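Local atomic coordinates of phenylacetaldehyde dehydrogenase (Burkholderia cenocepacia, PDB entry 4O5H), a protein that probably oxidises phenylacetaldehyde to phenylacetate with NAD+ as the electron acceptor, as a member of the aldehyde dehydrogenase family. Residues L97-A102 with Y141-A146; E366-Y371 with F394-T399. All blocks are in the same frame, centred on the assembly; numbering follows the deposited sequence.

Interaction 1: L97-A102 with Y141-A146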
ATOM      1  N   LEU A  97      10.733  26.464  -4.165  1.00 11.75           N
ATOM      2  CA  LEU A  97      10.491  26.624  -2.725  1.00 11.87           C
ATOM      3  C   LEU A  97      11.236  25.539  -1.909  1.00 11.03           C
ATOM      4  O   LEU A  97      11.789  25.816  -0.855  1.00 10.82           O
ATOM      5  CB  LEU A  97       9.006  26.598  -2.397  1.00 11.96           C
ATOM      6  CG  LEU A  97       8.193  27.775  -2.963  1.00 12.56           C
ATOM      7  CD1 LEU A  97       6.715  27.496  -2.793  1.00 12.56           C
ATOM      8  CD2 LEU A  97       8.546  29.056  -2.261  1.00 13.43           C
ATOM      9  N   MET A  98      11.210  24.320  -2.404  1.00 10.54           N
ATOM     10  CA  MET A  98      11.902  23.214  -1.729  1.00 10.18           C
ATOM     11  C   MET A  98      13.389  23.461  -1.717  1.00 10.09           C
ATOM     12  O   MET A  98      14.049  23.160  -0.719  1.00 10.35           O
ATOM     13  CB  MET A  98      11.556  21.889  -2.390  1.00 10.05           C
ATOM     14  CG  MET A  98      10.094  21.500  -2.180  1.00 10.04           C
ATOM     15  SD  MET A  98       9.688  19.907  -2.923  1.00 10.19           S
ATOM     16  CE  MET A  98      10.622  18.838  -1.878  1.00 10.06           C
ATOM     17  N   LEU A  99      13.950  23.992  -2.811  1.00 10.00           N
ATOM     18  CA  LEU A  99      15.394  24.274  -2.857  1.00 10.05           C
ATOM     19  C   LEU A  99      15.814  25.347  -1.867  1.00 10.33           C
ATOM     20  O   LEU A  99      16.868  25.248  -1.211  1.00 10.26           O
ATOM     21  CB  LEU A  99      15.834  24.670  -4.278  1.00 10.32           C
ATOM     22  CG  LEU A  99      15.735  23.570  -5.317  1.00 10.06           C
ATOM     23  CD1 LEU A  99      15.958  24.137  -6.719  1.00 10.34           C
ATOM     24  CD2 LEU A  99      16.731  22.462  -5.027  1.00 10.13           C
ATOM     25  N   VAL A 100      14.985  26.370  -1.740  1.00 10.44           N
ATOM     26  CA  VAL A 100      15.179  27.412  -0.742  1.00 10.88           C
ATOM     27  C   VAL A 100      15.166  26.808   0.659  1.00 10.63           C
ATOM     28  O   VAL A 100      16.000  27.136   1.482  1.00 10.99           O
ATOM     29  CB  VAL A 100      14.083  28.511  -0.861  1.00 11.22           C
ATOM     30  CG1 VAL A 100      14.147  29.478   0.321  1.00 11.57           C
ATOM     31  CG2 VAL A 100      14.269  29.295  -2.164  1.00 11.60           C
ATOM     32  N   LEU A 101      14.229  25.923   0.924  1.00 10.21           N
ATOM     33  CA  LEU A 101      14.150  25.294   2.226  1.00 10.02           C
ATOM     34  C   LEU A 101      15.389  24.461   2.543  1.00  9.95           C
ATOM     35  O   LEU A 101      15.923  24.550   3.664  1.00  9.75           O
ATOM     36  CB  LEU A 101      12.881  24.443   2.328  1.00  9.92           C
ATOM     37  CG  LEU A 101      12.668  23.644   3.625  1.00  9.85           C
ATOM     38  CD1 LEU A 101      12.644  24.584   4.828  1.00 10.25           C
ATOM     39  CD2 LEU A 101      11.382  22.852   3.508  1.00  9.66           C
ATOM     40  N   ALA A 102      15.892  23.707   1.563  1.00  9.83           N
ATOM     41  CA  ALA A 102      17.112  22.957   1.790  1.00  9.97           C
ATOM     42  C   ALA A 102      18.303  23.866   2.166  1.00 10.70           C
ATOM     43  O   ALA A 102      19.079  23.534   3.056  1.00 10.51           O
ATOM     44  CB  ALA A 102      17.460  22.115   0.570  1.00  9.86           C
ATOM     45  N   TYR A 141      16.957  16.739  -2.931  1.00  9.42           N
ATOM     46  CA  TYR A 141      16.772  15.593  -3.845  1.00  9.37           C
ATOM     47  C   TYR A 141      15.321  15.563  -4.353  1.00  9.42           C
ATOM     48  O   TYR A 141      15.059  15.516  -5.570  1.00  9.35           O
ATOM     49  CB  TYR A 141      17.165  14.302  -3.152  1.00  9.48           C
ATOM     50  CG  TYR A 141      16.836  13.041  -3.927  1.00  9.37           C
ATOM     51  CD1 TYR A 141      17.689  12.553  -4.878  1.00  9.60           C
ATOM     52  CD2 TYR A 141      15.610  12.403  -3.757  1.00  9.32           C
ATOM     53  CE1 TYR A 141      17.368  11.420  -5.614  1.00  9.56           C
ATOM     54  CE2 TYR A 141      15.264  11.289  -4.504  1.00  9.32           C
ATOM     55  CZ  TYR A 141      16.168  10.793  -5.419  1.00  9.49           C
ATOM     56  OH  TYR A 141      15.818   9.678  -6.177  1.00  9.64           O
ATOM     57  N   MET A 142      14.358  15.657  -3.427  1.00  9.33           N
ATOM     58  CA  MET A 142      12.949  15.610  -3.812  1.00  9.04           C
ATOM     59  C   MET A 142      12.497  16.836  -4.608  1.00  8.88           C
ATOM     60  O   MET A 142      11.621  16.735  -5.446  1.00  8.43           O
ATOM     61  CB  MET A 142      12.071  15.412  -2.555  1.00  9.03           C
ATOM     62  CG  MET A 142      12.337  14.097  -1.803  1.00  9.16           C
ATOM     63  SD  MET A 142      11.913  12.657  -2.795  1.00  8.94           S
ATOM     64  CE  MET A 142      12.743  11.392  -1.835  1.00  9.25           C
ATOM     65  N   ALA A 143      13.085  17.991  -4.326  1.00  9.00           N
ATOM     66  CA  ALA A 143      12.833  19.173  -5.115  1.00  9.15           C
ATOM     67  C   ALA A 143      13.005  18.890  -6.602  1.00  9.22           C
ATOM     68  O   ALA A 143      12.191  19.316  -7.452  1.00  9.05           O
ATOM     69  CB  ALA A 143      13.744  20.324  -4.719  1.00  9.41           C
ATOM     70  N   GLY A 144      14.032  18.153  -6.917  1.00  9.13           N
ATOM     71  CA  GLY A 144      14.309  17.823  -8.305  1.00  9.26           C
ATOM     72  C   GLY A 144      13.269  16.887  -8.910  1.00  9.14           C
ATOM     73  O   GLY A 144      13.131  16.872 -10.133  1.00  9.02           O
ATOM     74  N   TRP A 145      12.556  16.085  -8.087  1.00  8.87           N
ATOM     75  CA  TRP A 145      11.464  15.280  -8.612  1.00  8.89           C
ATOM     76  C   TRP A 145      10.230  16.098  -8.955  1.00  8.98           C
ATOM     77  O   TRP A 145       9.431  15.646  -9.788  1.00  9.14           O
ATOM     78  CB  TRP A 145      11.035  14.125  -7.671  1.00  8.94           C
ATOM     79  CG  TRP A 145      11.927  12.921  -7.799  1.00  9.15           C
ATOM     80  CD1 TRP A 145      12.697  12.403  -6.862  1.00  9.30           C
ATOM     81  CD2 TRP A 145      12.138  12.126  -8.979  1.00  9.40           C
ATOM     82  NE1 TRP A 145      13.387  11.299  -7.336  1.00  9.44           N
ATOM     83  CE2 TRP A 145      13.044  11.103  -8.638  1.00  9.58           C
ATOM     84  CE3 TRP A 145      11.599  12.145 -10.250  1.00  9.50           C
ATOM     85  CZ2 TRP A 145      13.496  10.172  -9.553  1.00  9.70           C
ATOM     86  CZ3 TRP A 145      12.053  11.257 -11.166  1.00  9.70           C
ATOM     87  CH2 TRP A 145      12.973  10.255 -10.813  1.00  9.88           C
ATOM     88  N   ALA A 146      10.091  17.298  -8.396  1.00  9.11           N
ATOM     89  CA  ALA A 146       8.891  18.053  -8.609  1.00  9.27           C
ATOM     90  C   ALA A 146       8.626  18.328 -10.091  1.00  9.55           C
ATOM     91  O   ALA A 146       7.445  18.370 -10.505  1.00  9.22           O
ATOM     92  CB  ALA A 146       8.927  19.341  -7.819  1.00  9.58           C
TER
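Behind the packing of Met98 and Leu99 on Ala143 there is a side-chain hydrogen bond within 141-146, from Trp145 NE1 to Tyr141 OH (3.1 Å). The hydroxyl oxygen lies close to the indole plane, and an N-H...O angle of 162° makes the bond nearly straight, tying the two rings together. Across the interface the side-chain contacts are apolar. Helices 91-107 and 124-145 run antiparallel here, their local axes 8.6 Å apart at 174°, and the methyl of Ala143 lets them come this near: its CB sits 3.6 Å from Met98 CB. The Met98 chain runs out extended and then bends at its last torsion (chi3 68°), which lays CE on the backbone of the neighbouring helix, 3.6 Å from Ala143 N, and 3.8 Å from Met142 CB. From the other flank Leu99 CD2 reaches Ala143 CB at 3.7 Å; the Leu99 side chain also lies next to a bound glycerol, probably from the crystallisation liquor. Met142 turns its far end to Val496 and Ile497 of helix 493-499, while Met98 also touches Phe229. Between 97-102 and 141-146, then, cohesion comes from close van der Waals fit rather than from directional bonds.

Interaction 2: E366-Y371 with F394-T399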
ATOM      1  N   GLU A 366      13.485   2.063  31.148  1.00 18.29           N
ATOM      2  CA  GLU A 366      12.768   0.999  31.825  1.00 19.12           C
ATOM      3  C   GLU A 366      12.549  -0.206  30.905  1.00 19.68           C
ATOM      4  O   GLU A 366      12.878  -1.332  31.279  1.00 21.08           O
ATOM      5  CB  GLU A 366      11.437   1.524  32.345  1.00 19.12           C
ATOM      6  CG  GLU A 366      10.561   0.502  33.034  1.00 20.29           C
ATOM      7  CD  GLU A 366       9.264   1.089  33.575  1.00 20.64           C
ATOM      8  OE1 GLU A 366       9.158   2.308  33.721  1.00 21.74           O
ATOM      9  OE2 GLU A 366       8.337   0.321  33.877  1.00 22.08           O
ATOM     10  N   ARG A 367      12.112   0.043  29.686  1.00 20.13           N
ATOM     11  CA  ARG A 367      11.936  -1.024  28.698  1.00 21.08           C
ATOM     12  C   ARG A 367      13.231  -1.757  28.353  1.00 19.23           C
ATOM     13  O   ARG A 367      13.290  -2.988  28.349  1.00 18.94           O
ATOM     14  CB  ARG A 367      11.358  -0.475  27.412  1.00 23.17           C
ATOM     15  CG  ARG A 367       9.877  -0.166  27.492  1.00 27.00           C
ATOM     16  CD  ARG A 367       9.351   0.378  26.173  1.00 28.51           C
ATOM     17  NE  ARG A 367       9.550  -0.598  25.105  1.00 32.25           N
ATOM     18  CZ  ARG A 367       8.755  -1.641  24.890  1.00 36.49           C
ATOM     19  NH1 ARG A 367       7.706  -1.880  25.684  1.00 40.74           N
ATOM     20  NH2 ARG A 367       9.006  -2.461  23.888  1.00 37.64           N
ATOM     21  N   VAL A 368      14.264  -0.992  28.052  1.00 17.33           N
ATOM     22  CA  VAL A 368      15.514  -1.578  27.630  1.00 16.94           C
ATOM     23  C   VAL A 368      16.141  -2.397  28.746  1.00 17.33           C
ATOM     24  O   VAL A 368      16.585  -3.520  28.517  1.00 17.42           O
ATOM     25  CB  VAL A 368      16.481  -0.488  27.095  1.00 16.09           C
ATOM     26  CG1 VAL A 368      17.859  -1.047  26.867  1.00 15.95           C
ATOM     27  CG2 VAL A 368      15.943   0.092  25.805  1.00 15.33           C
ATOM     28  N   CYS A 369      16.198  -1.845  29.960  1.00 18.13           N
ATOM     29  CA  CYS A 369      16.748  -2.593  31.102  1.00 18.64           C
ATOM     30  C   CYS A 369      15.904  -3.820  31.423  1.00 19.14           C
ATOM     31  O   CYS A 369      16.436  -4.829  31.817  1.00 20.93           O
ATOM     32  CB  CYS A 369      16.880  -1.700  32.333  1.00 18.80           C
ATOM     33  SG  CYS A 369      18.181  -0.461  32.055  1.00 19.81           S
ATOM     34  N   GLY A 370      14.593  -3.730  31.222  1.00 19.21           N
ATOM     35  CA  GLY A 370      13.682  -4.859  31.412  1.00 19.29           C
ATOM     36  C   GLY A 370      14.003  -5.997  30.441  1.00 18.89           C
ATOM     37  O   GLY A 370      13.995  -7.166  30.822  1.00 18.57           O
ATOM     38  N   TYR A 371      14.346  -5.644  29.200  1.00 17.73           N
ATOM     39  CA  TYR A 371      14.779  -6.651  28.244  1.00 17.36           C
ATOM     40  C   TYR A 371      16.107  -7.293  28.632  1.00 17.31           C
ATOM     41  O   TYR A 371      16.255  -8.505  28.592  1.00 17.57           O
ATOM     42  CB  TYR A 371      14.890  -6.071  26.835  1.00 17.07           C
ATOM     43  CG  TYR A 371      13.603  -6.148  26.087  1.00 17.18           C
ATOM     44  CD1 TYR A 371      13.059  -7.380  25.752  1.00 17.55           C
ATOM     45  CD2 TYR A 371      12.924  -4.995  25.713  1.00 17.00           C
ATOM     46  CE1 TYR A 371      11.879  -7.449  25.070  1.00 18.02           C
ATOM     47  CE2 TYR A 371      11.733  -5.054  25.043  1.00 17.08           C
ATOM     48  CZ  TYR A 371      11.217  -6.280  24.722  1.00 17.52           C
ATOM     49  OH  TYR A 371      10.045  -6.358  24.046  1.00 18.32           O
ATOM     50  N   PHE A 394      19.036   9.476  31.248  1.00 13.21           N
ATOM     51  CA  PHE A 394      18.477   8.151  30.994  1.00 13.40           C
ATOM     52  C   PHE A 394      19.504   7.239  30.308  1.00 13.88           C
ATOM     53  O   PHE A 394      19.259   6.643  29.255  1.00 13.84           O
ATOM     54  CB  PHE A 394      17.174   8.256  30.203  1.00 12.95           C
ATOM     55  CG  PHE A 394      16.242   9.297  30.727  1.00 12.62           C
ATOM     56  CD1 PHE A 394      15.864   9.283  32.067  1.00 12.98           C
ATOM     57  CD2 PHE A 394      15.759  10.301  29.911  1.00 12.14           C
ATOM     58  CE1 PHE A 394      14.992  10.243  32.573  1.00 13.00           C
ATOM     59  CE2 PHE A 394      14.889  11.260  30.407  1.00 12.17           C
ATOM     60  CZ  PHE A 394      14.495  11.233  31.721  1.00 12.51           C
ATOM     61  N   PHE A 395      20.646   7.067  30.959  1.00 14.30           N
ATOM     62  CA  PHE A 395      21.788   6.393  30.371  1.00 14.62           C
ATOM     63  C   PHE A 395      21.751   4.885  30.633  1.00 15.48           C
ATOM     64  O   PHE A 395      21.368   4.445  31.725  1.00 14.98           O
ATOM     65  CB  PHE A 395      23.072   6.973  30.969  1.00 14.96           C
ATOM     66  CG  PHE A 395      23.396   8.360  30.484  1.00 14.78           C
ATOM     67  CD1 PHE A 395      24.032   8.561  29.267  1.00 14.57           C
ATOM     68  CD2 PHE A 395      23.108   9.461  31.282  1.00 14.96           C
ATOM     69  CE1 PHE A 395      24.377   9.832  28.836  1.00 14.38           C
ATOM     70  CE2 PHE A 395      23.432  10.722  30.849  1.00 15.15           C
ATOM     71  CZ  PHE A 395      24.066  10.910  29.622  1.00 14.81           C
ATOM     72  N   VAL A 396      22.180   4.134  29.628  1.00 15.82           N
ATOM     73  CA  VAL A 396      22.326   2.699  29.684  1.00 17.23           C
ATOM     74  C   VAL A 396      23.620   2.293  28.991  1.00 17.48           C
ATOM     75  O   VAL A 396      24.015   2.899  27.987  1.00 17.46           O
ATOM     76  CB  VAL A 396      21.157   2.052  28.935  1.00 18.04           C
ATOM     77  CG1 VAL A 396      21.402   0.563  28.767  1.00 18.85           C
ATOM     78  CG2 VAL A 396      19.868   2.315  29.691  1.00 18.02           C
ATOM     79  N   GLU A 397      24.336   1.330  29.577  1.00 18.56           N
ATOM     80  CA  GLU A 397      25.601   0.831  28.998  1.00 18.34           C
ATOM     81  C   GLU A 397      25.406   0.063  27.705  1.00 16.80           C
ATOM     82  O   GLU A 397      24.453  -0.709  27.594  1.00 16.31           O
ATOM     83  CB  GLU A 397      26.254  -0.121  29.954  1.00 20.43           C
ATOM     84  CG  GLU A 397      26.700   0.530  31.233  1.00 21.86           C
ATOM     85  CD  GLU A 397      27.402  -0.450  32.115  1.00 23.70           C
ATOM     86  OE1 GLU A 397      27.104  -1.671  32.042  1.00 24.39           O
ATOM     87  OE2 GLU A 397      28.257   0.023  32.876  1.00 26.19           O
ATOM     88  N   PRO A 398      26.265   0.300  26.711  1.00 15.77           N
ATOM     89  CA  PRO A 398      26.288  -0.558  25.552  1.00 15.64           C
ATOM     90  C   PRO A 398      26.468  -1.973  26.048  1.00 16.03           C
ATOM     91  O   PRO A 398      27.382  -2.241  26.815  1.00 16.99           O
ATOM     92  CB  PRO A 398      27.515  -0.105  24.771  1.00 15.79           C
ATOM     93  CG  PRO A 398      27.738   1.289  25.203  1.00 15.74           C
ATOM     94  CD  PRO A 398      27.298   1.345  26.634  1.00 15.90           C
ATOM     95  N   THR A 399      25.600  -2.865  25.593  1.00 15.70           N
ATOM     96  CA  THR A 399      25.491  -4.187  26.137  1.00 16.14           C
ATOM     97  C   THR A 399      25.573  -5.258  25.053  1.00 16.39           C
ATOM     98  O   THR A 399      24.906  -5.165  24.006  1.00 15.95           O
ATOM     99  CB  THR A 399      24.166  -4.287  26.908  1.00 15.93           C
ATOM    100  OG1 THR A 399      24.208  -3.354  27.977  1.00 15.59           O
ATOM    101  CG2 THR A 399      23.973  -5.643  27.485  1.00 16.57           C
TER
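Val396 directs both its methyls at helix 362-378, overlapping the side chains of Val368 and Cys369. CG2 of Val396 lies 4.0 Å from Cys369 SG, and CG1 of Val396 faces Val368 CG1 at 4.3 Å, so each branch of the valine has its own partner on the helix. The fork is set by chi1 of 170°, which puts CG1 opposite the backbone N and leaves CG2 next to it. Cys369 CB leaves the helix to one side, and SG, held beside the backbone N (chi1 -69°), reaches across to Val396 CG2, whereas the CB of Val368 points at the loop. The contact is light: 95 Å² is buried in all, and even the nearest CA atoms, those of Cys369 and Val396, are 7.8 Å apart.

Beyond Val396 the chain stays extended, and polar bonds on its own side take over. Thr399 OG1 donates to Glu397 O over 2.7 Å, but the hydroxyl stands well above the carbonyl plane, 47° out of it. The same OG1 is hydrogen-bonded to Gly386 N, so two backbone groups grip it, and the Glu397 carboxylate forms a salt bridge with Arg387.

Leu359 touches Val368, and the side chain of Val396 also rests on Arg365 of helix 362-378. At Thr399 the loop enters strand 399-402, which runs between antiparallel strand 381-384 and parallel strand 419-425. Helix 362-378 thus packs against the connection leading into this seven-stranded sheet, and Ile372 of the same helix meets Thr399 where the strand begins.

Overall arrangement
Interactions 1 and 2 lie on opposite sides of the centre of the chain, with centres about 39 Å apart and nearest atoms about 29 Å apart, so they do not touch. They follow one another along the sequence. Interaction 1 joins two helices, whereas 366-371 with 394-399 sets a helix against a loop at the seven-stranded mixed sheet. None of the sodium ligands, Val51, Asp119 and Asp212, lies in either contact. Both are internal to the subunit: the other protein chain of the assembly touches none of the four segments.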